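Local coordinates for glycoside hydrolase, GH17 family (Formosa sp. Hel1_33_131, PDB 6FCG), which probably cleaves internal beta-1,3-glucosidic bonds of laminarin, the storage glucan of marine microalgae, as a GH17 endo-laminarinase, at residues W308-N313 and T324-E329; A379-W384 and G408-L413. All coordinates share one frame; numbering follows the deposited sequence.

Contact 1: W308-N313 and T324-E329; sequences WASFSN and TDEYKE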
loop_
_atom_site.group_PDB
_atom_site.type_symbol
_atom_site.label_atom_id
_atom_site.label_comp_id
_atom_site.label_asym_id
_atom_site.label_seq_id
_atom_site.Cartn_x
_atom_site.Cartn_y
_atom_site.Cartn_z
ATOM N N TRP A 308 -5.670 8.444 28.378
ATOM C CA TRP A 308 -5.962 7.482 27.322
ATOM C C TRP A 308 -7.239 7.913 26.580
ATOM O O TRP A 308 -8.323 7.836 27.124
ATOM C CB TRP A 308 -6.145 6.107 27.965
ATOM C CG TRP A 308 -6.085 4.976 27.049
ATOM C CD1 TRP A 308 -7.047 4.597 26.144
ATOM C CD2 TRP A 308 -5.034 4.033 26.932
ATOM N NE1 TRP A 308 -6.647 3.474 25.473
ATOM C CE2 TRP A 308 -5.406 3.114 25.925
ATOM C CE3 TRP A 308 -3.808 3.874 27.565
ATOM C CZ2 TRP A 308 -4.604 2.049 25.551
ATOM C CZ3 TRP A 308 -3.002 2.823 27.193
ATOM C CH2 TRP A 308 -3.405 1.917 26.194
ATOM N N ALA A 309 -7.092 8.373 25.341
ATOM C CA ALA A 309 -8.197 8.963 24.618
ATOM C C ALA A 309 -9.253 7.960 24.210
ATOM O O ALA A 309 -8.962 6.765 24.006
ATOM C CB ALA A 309 -7.674 9.708 23.421
ATOM N N SER A 310 -10.489 8.425 24.109
ATOM C CA SER A 310 -11.627 7.577 23.763
ATOM C C SER A 310 -11.867 7.484 22.261
ATOM O O SER A 310 -12.720 6.702 21.832
ATOM C CB SER A 310 -12.898 8.084 24.428
ATOM O OG SER A 310 -13.269 9.366 23.947
ATOM N N PHE A 311 -11.135 8.253 21.461
ATOM C CA PHE A 311 -11.282 8.176 20.020
ATOM C C PHE A 311 -10.026 8.656 19.306
ATOM O O PHE A 311 -9.372 9.564 19.785
ATOM C CB PHE A 311 -12.498 9.006 19.559
ATOM C CG PHE A 311 -12.831 8.827 18.124
ATOM C CD1 PHE A 311 -13.636 7.779 17.716
ATOM C CD2 PHE A 311 -12.298 9.666 17.161
ATOM C CE1 PHE A 311 -13.925 7.576 16.364
ATOM C CE2 PHE A 311 -12.586 9.475 15.802
ATOM C CZ PHE A 311 -13.403 8.426 15.407
ATOM N N SER A 312 -9.707 8.044 18.156
ATOM C CA SER A 312 -8.620 8.514 17.285
ATOM C C SER A 312 -8.862 8.110 15.847
ATOM O O SER A 312 -9.119 6.944 15.565
ATOM C CB SER A 312 -7.262 7.919 17.691
ATOM O OG SER A 312 -6.223 8.335 16.786
ATOM N N ASN A 313 -8.711 9.067 14.941
ATOM C CA ASN A 313 -8.741 8.774 13.508
ATOM C C ASN A 313 -7.323 8.759 12.869
ATOM O O ASN A 313 -7.207 8.788 11.661
ATOM C CB ASN A 313 -9.679 9.746 12.772
ATOM C CG ASN A 313 -9.155 11.180 12.746
ATOM O OD1 ASN A 313 -8.059 11.496 13.215
ATOM N ND2 ASN A 313 -9.924 12.038 12.159
ATOM N N THR A 324 -7.733 3.436 21.258
ATOM C CA THR A 324 -8.703 4.411 21.682
ATOM C C THR A 324 -10.173 3.970 21.596
ATOM O O THR A 324 -10.662 3.667 20.527
ATOM C CB THR A 324 -8.566 5.684 20.855
ATOM O OG1 THR A 324 -8.677 5.373 19.464
ATOM C CG2 THR A 324 -7.233 6.328 21.126
ATOM N N ASP A 325 -10.838 3.969 22.754
ATOM C CA ASP A 325 -12.294 3.833 22.908
ATOM C C ASP A 325 -12.619 4.045 24.392
ATOM O O ASP A 325 -11.710 4.007 25.229
ATOM C CB ASP A 325 -12.813 2.467 22.404
ATOM C CG ASP A 325 -12.173 1.295 23.130
ATOM O OD1 ASP A 325 -12.447 1.144 24.345
ATOM O OD2 ASP A 325 -11.414 0.522 22.478
ATOM N N GLU A 326 -13.894 4.209 24.732
ATOM C CA GLU A 326 -14.268 4.546 26.102
ATOM C C GLU A 326 -14.044 3.436 27.119
ATOM O O GLU A 326 -13.873 3.714 28.329
ATOM C CB GLU A 326 -15.710 4.991 26.173
ATOM C CG GLU A 326 -15.949 6.315 25.460
ATOM C CD GLU A 326 -17.373 6.841 25.580
ATOM O OE1 GLU A 326 -18.122 6.405 26.487
ATOM O OE2 GLU A 326 -17.742 7.709 24.766
ATOM N N TYR A 327 -14.042 2.188 26.646
ATOM C CA TYR A 327 -13.849 1.032 27.520
ATOM C C TYR A 327 -12.399 0.939 27.973
ATOM O O TYR A 327 -12.104 0.784 29.162
ATOM C CB TYR A 327 -14.292 -0.253 26.802
ATOM C CG TYR A 327 -14.239 -1.527 27.625
ATOM C CD1 TYR A 327 -14.920 -1.628 28.839
ATOM C CD2 TYR A 327 -13.570 -2.653 27.164
ATOM C CE1 TYR A 327 -14.902 -2.803 29.584
ATOM C CE2 TYR A 327 -13.554 -3.832 27.900
ATOM C CZ TYR A 327 -14.224 -3.900 29.103
ATOM O OH TYR A 327 -14.201 -5.061 29.818
ATOM N N LYS A 328 -11.478 1.015 27.026
ATOM C CA LYS A 328 -10.072 0.951 27.379
ATOM C C LYS A 328 -9.661 2.167 28.190
ATOM O O LYS A 328 -8.791 2.042 29.035
ATOM C CB LYS A 328 -9.178 0.791 26.152
ATOM C CG LYS A 328 -9.353 -0.545 25.483
ATOM C CD LYS A 328 -8.201 -0.820 24.552
ATOM C CE LYS A 328 -8.616 -0.996 23.101
ATOM N NZ LYS A 328 -9.233 -2.194 22.615
ATOM N N GLU A 329 -10.270 3.324 27.918
ATOM C CA GLU A 329 -10.028 4.525 28.721
ATOM C C GLU A 329 -10.407 4.294 30.180
ATOM O O GLU A 329 -9.648 4.654 31.095
ATOM C CB GLU A 329 -10.806 5.736 28.191
ATOM C CG GLU A 329 -10.618 6.978 29.046
ATOM C CD GLU A 329 -11.531 8.105 28.663
ATOM O OE1 GLU A 329 -10.961 9.185 28.596
ATOM O OE2 GLU A 329 -12.782 7.945 28.459
HETATM O O HOH W 1 -11.251 5.568 17.890
#

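Contact 2: A379-W384 and G408-L413; sequences AKYVLW and GNKEAL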
loop_
_atom_site.group_PDB
_atom_site.type_symbol
_atom_site.label_atom_id
_atom_site.label_comp_id
_atom_site.label_asym_id
_atom_site.label_seq_id
_atom_site.Cartn_x
_atom_site.Cartn_y
_atom_site.Cartn_z
ATOM N N ALA A 379 -21.286 11.794 30.178
ATOM C CA ALA A 379 -20.319 10.987 30.900
ATOM C C ALA A 379 -19.972 9.767 30.063
ATOM O O ALA A 379 -20.842 8.978 29.724
ATOM C CB ALA A 379 -20.885 10.562 32.254
ATOM N N LYS A 380 -18.685 9.606 29.774
ATOM C CA LYS A 380 -18.183 8.432 29.068
ATOM C C LYS A 380 -18.210 7.217 29.979
ATOM O O LYS A 380 -18.327 7.349 31.206
ATOM C CB LYS A 380 -16.752 8.660 28.587
ATOM C CG LYS A 380 -16.617 9.740 27.525
ATOM C CD LYS A 380 -15.162 10.095 27.304
ATOM C CE LYS A 380 -15.002 11.202 26.267
ATOM N NZ LYS A 380 -13.565 11.526 25.988
ATOM N N TYR A 381 -18.074 6.046 29.377
ATOM C CA TYR A 381 -18.173 4.766 30.074
ATOM C C TYR A 381 -17.561 4.741 31.468
ATOM O O TYR A 381 -18.178 4.243 32.426
ATOM C CB TYR A 381 -17.571 3.629 29.237
ATOM C CG TYR A 381 -17.691 2.293 29.936
ATOM C CD1 TYR A 381 -18.935 1.669 30.075
ATOM C CD2 TYR A 381 -16.573 1.678 30.512
ATOM C CE1 TYR A 381 -19.057 0.461 30.741
ATOM C CE2 TYR A 381 -16.678 0.473 31.181
ATOM C CZ TYR A 381 -17.921 -0.135 31.293
ATOM O OH TYR A 381 -18.025 -1.351 31.928
ATOM N N VAL A 382 -16.348 5.279 31.569
ATOM C CA VAL A 382 -15.628 5.379 32.843
ATOM C C VAL A 382 -16.461 5.903 34.023
ATOM O O VAL A 382 -16.247 5.446 35.148
ATOM C CB VAL A 382 -14.321 6.198 32.669
ATOM C CG1 VAL A 382 -14.589 7.643 32.278
ATOM C CG2 VAL A 382 -13.436 6.124 33.903
ATOM N N LEU A 383 -17.382 6.844 33.767
ATOM C CA LEU A 383 -18.229 7.460 34.815
ATOM C C LEU A 383 -19.714 7.072 34.821
ATOM O O LEU A 383 -20.489 7.658 35.572
ATOM C CB LEU A 383 -18.159 9.000 34.718
ATOM C CG LEU A 383 -16.807 9.692 34.861
ATOM C CD1 LEU A 383 -16.980 11.203 34.884
ATOM C CD2 LEU A 383 -16.083 9.211 36.110
ATOM N N TRP A 384 -20.135 6.136 33.973
ATOM C CA TRP A 384 -21.557 5.713 33.931
ATOM C C TRP A 384 -22.057 5.304 35.289
ATOM O O TRP A 384 -23.167 5.615 35.659
ATOM C CB TRP A 384 -21.738 4.506 33.016
ATOM C CG TRP A 384 -21.671 4.763 31.547
ATOM C CD1 TRP A 384 -21.348 5.938 30.912
ATOM C CD2 TRP A 384 -21.918 3.811 30.536
ATOM N NE1 TRP A 384 -21.390 5.754 29.563
ATOM C CE2 TRP A 384 -21.732 4.449 29.309
ATOM C CE3 TRP A 384 -22.276 2.459 30.550
ATOM C CZ2 TRP A 384 -21.884 3.778 28.092
ATOM C CZ3 TRP A 384 -22.448 1.802 29.356
ATOM C CH2 TRP A 384 -22.247 2.462 28.136
ATOM N N GLY A 408 -26.048 4.591 27.939
ATOM C CA GLY A 408 -25.712 3.615 28.952
ATOM C C GLY A 408 -25.793 2.188 28.498
ATOM O O GLY A 408 -25.905 1.281 29.332
ATOM N N ASN A 409 -25.724 1.984 27.177
ATOM C CA ASN A 409 -25.836 0.651 26.594
ATOM C C ASN A 409 -24.465 0.040 26.345
ATOM O O ASN A 409 -23.800 0.355 25.340
ATOM C CB ASN A 409 -26.639 0.689 25.298
ATOM C CG ASN A 409 -26.933 -0.702 24.766
ATOM O OD1 ASN A 409 -26.409 -1.703 25.259
ATOM N ND2 ASN A 409 -27.760 -0.766 23.758
ATOM N N LYS A 410 -24.073 -0.849 27.257
ATOM C CA LYS A 410 -22.760 -1.471 27.223
ATOM C C LYS A 410 -22.547 -2.285 25.928
ATOM O O LYS A 410 -21.457 -2.265 25.340
ATOM C CB LYS A 410 -22.553 -2.326 28.486
ATOM C CG LYS A 410 -21.159 -2.925 28.687
ATOM C CD LYS A 410 -21.014 -3.961 29.889
ATOM C CE LYS A 410 -20.389 -3.411 31.164
ATOM N NZ LYS A 410 -20.024 -4.485 32.144
ATOM N N GLU A 411 -23.595 -2.951 25.455
ATOM C CA GLU A 411 -23.518 -3.699 24.202
ATOM C C GLU A 411 -23.168 -2.809 23.036
ATOM O O GLU A 411 -22.348 -3.183 22.206
ATOM C CB GLU A 411 -24.835 -4.432 23.899
ATOM C CG GLU A 411 -24.952 -5.792 24.576
ATOM C CD GLU A 411 -26.375 -6.352 24.564
ATOM O OE1 GLU A 411 -27.191 -5.954 23.696
ATOM O OE2 GLU A 411 -26.668 -7.214 25.422
ATOM N N ALA A 412 -23.772 -1.634 22.974
ATOM C CA ALA A 412 -23.509 -0.699 21.865
ATOM C C ALA A 412 -22.068 -0.194 21.862
ATOM O O ALA A 412 -21.483 0.031 20.809
ATOM C CB ALA A 412 -24.455 0.476 21.906
ATOM N N LEU A 413 -21.498 -0.048 23.051
ATOM C CA LEU A 413 -20.097 0.310 23.182
ATOM C C LEU A 413 -19.196 -0.814 22.687
ATOM O O LEU A 413 -18.288 -0.604 21.889
ATOM C CB LEU A 413 -19.777 0.652 24.635
ATOM C CG LEU A 413 -18.313 0.871 24.999
ATOM C CD1 LEU A 413 -17.692 1.969 24.140
ATOM C CD2 LEU A 413 -18.198 1.179 26.486
#

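Contact 1: W308-N313 and T324-E329
T324, W308 and S310 carry this packing between an irregular loop and the start of a helix. T324 holds OG1 in the crowded position between its backbone N and carbonyl carbon (chi1 56°), which sets CG2 beside the backbone N. The methyl CG2 lies 3.8 Å from S312 CB and also meets A309 CB. OG1 is 3.1 Å from S312 N, but the angle is too poor for a bond; the hydroxyl is hydrogen-bonded instead to the carbonyl of Y316. S312 N donates a hydrogen bond to water 1 (N to water O 2.9 Å), which returns a weak bond to T324 O. The backbones meet through two CA-H...O contacts, the shorter from D325 CA to S310 O at 3.1 Å.

W308 swings its indole anti to the backbone N (chi1 -164°), against the first helical turn, beside K328 and E329. NE1 packs 3.8 Å from K328 CB, one ring face looks toward K328 O, and the N-H is spent on the carbonyl of A323. The carbonyl of W308, on the main chain, rests alongside CB and CG of E329. S310 presents CB to E326 CG at 3.7 Å, while its OG is hydrogen-bonded to K380 NZ. The turn itself is fixed by the N-cap D325, whose OD1 accepts a nearly straight bond from K328 N (2.9 Å, 172°) and a weak one from Y327 N.

The loop leaves the C-terminal end of barrel strand 301-305 and leads into helix 326-342. Helices 244-250 and 266-294 both press on W308, and F332 of helix 326-342 meets its ring.

Contact 2: A379-W384 and G408-L413
Both aromatic side chains of 379-384 are aimed at the other segment by their first torsions: Y381 carries CG anti to the backbone N (chi1 -179°), whereas W384 sets it beside the N and anti to the carbonyl carbon (chi1 -74°). With the indole so placed, one face of its six-membered ring is turned to G408. G408 CA sits 3.7 Å from the ring centroid, only 9° off the normal, a CH-pi contact made nearly along the ring normal. The peptide that follows continues across the outer rim, with G408 C 3.5 Å from W384 CZ3 and N409 N 3.6 Å from CH2. K410 N then comes to the ring edge, near its plane. On the opposite face of the indole lies Y381 CD1, so the tryptophan is layered between the glycine and the tyrosine; its NE1 is bonded to T405 OG1.

Y381 touches the helix at two places. L413, its CG also anti to the backbone N, brings CD2 to 3.7 Å from Y381 CG, the two side chains crossing at about a right angle. At the far end K410, extended as far as CD and bent at chi3, places CE 3.2 Å from Y381 OH, at the ring's edge. N409 OD1 accepts weak bonds from E411 N and A412 N.

A second subunit packs on this helix, and A412 O accepts from S266 OG of that chain. The arrangement is that of an N-capped helix, 410-416, docked through its first turn and the G408-N409 residues leading into it on Y381 and W384, the latter the first residue of helix 384-388, on the periphery of the TIM-barrel enzyme.

In the fold
Contact 1 closes before contact 2 opens along the chain, and their centres lie about 12 Å apart on the same side of the chain's centre, about 16 and 23 Å from it. Contact 1 is the inner layer, leading from barrel strand 301-305 into helix 326-342; contact 2 adds the later helices 384-388 and 410-416 outside it. Residues 379-384 join the layers: E326 OE1 probably accepts from Y381 N at 2.9 Å, and the S310-K380 pair is the second tie, its ammonium also making a salt bridge with D354. These bonds tie the C-terminal part to the connection between strand 301-305 and helix 326-342, and its outer helix meets the second subunit.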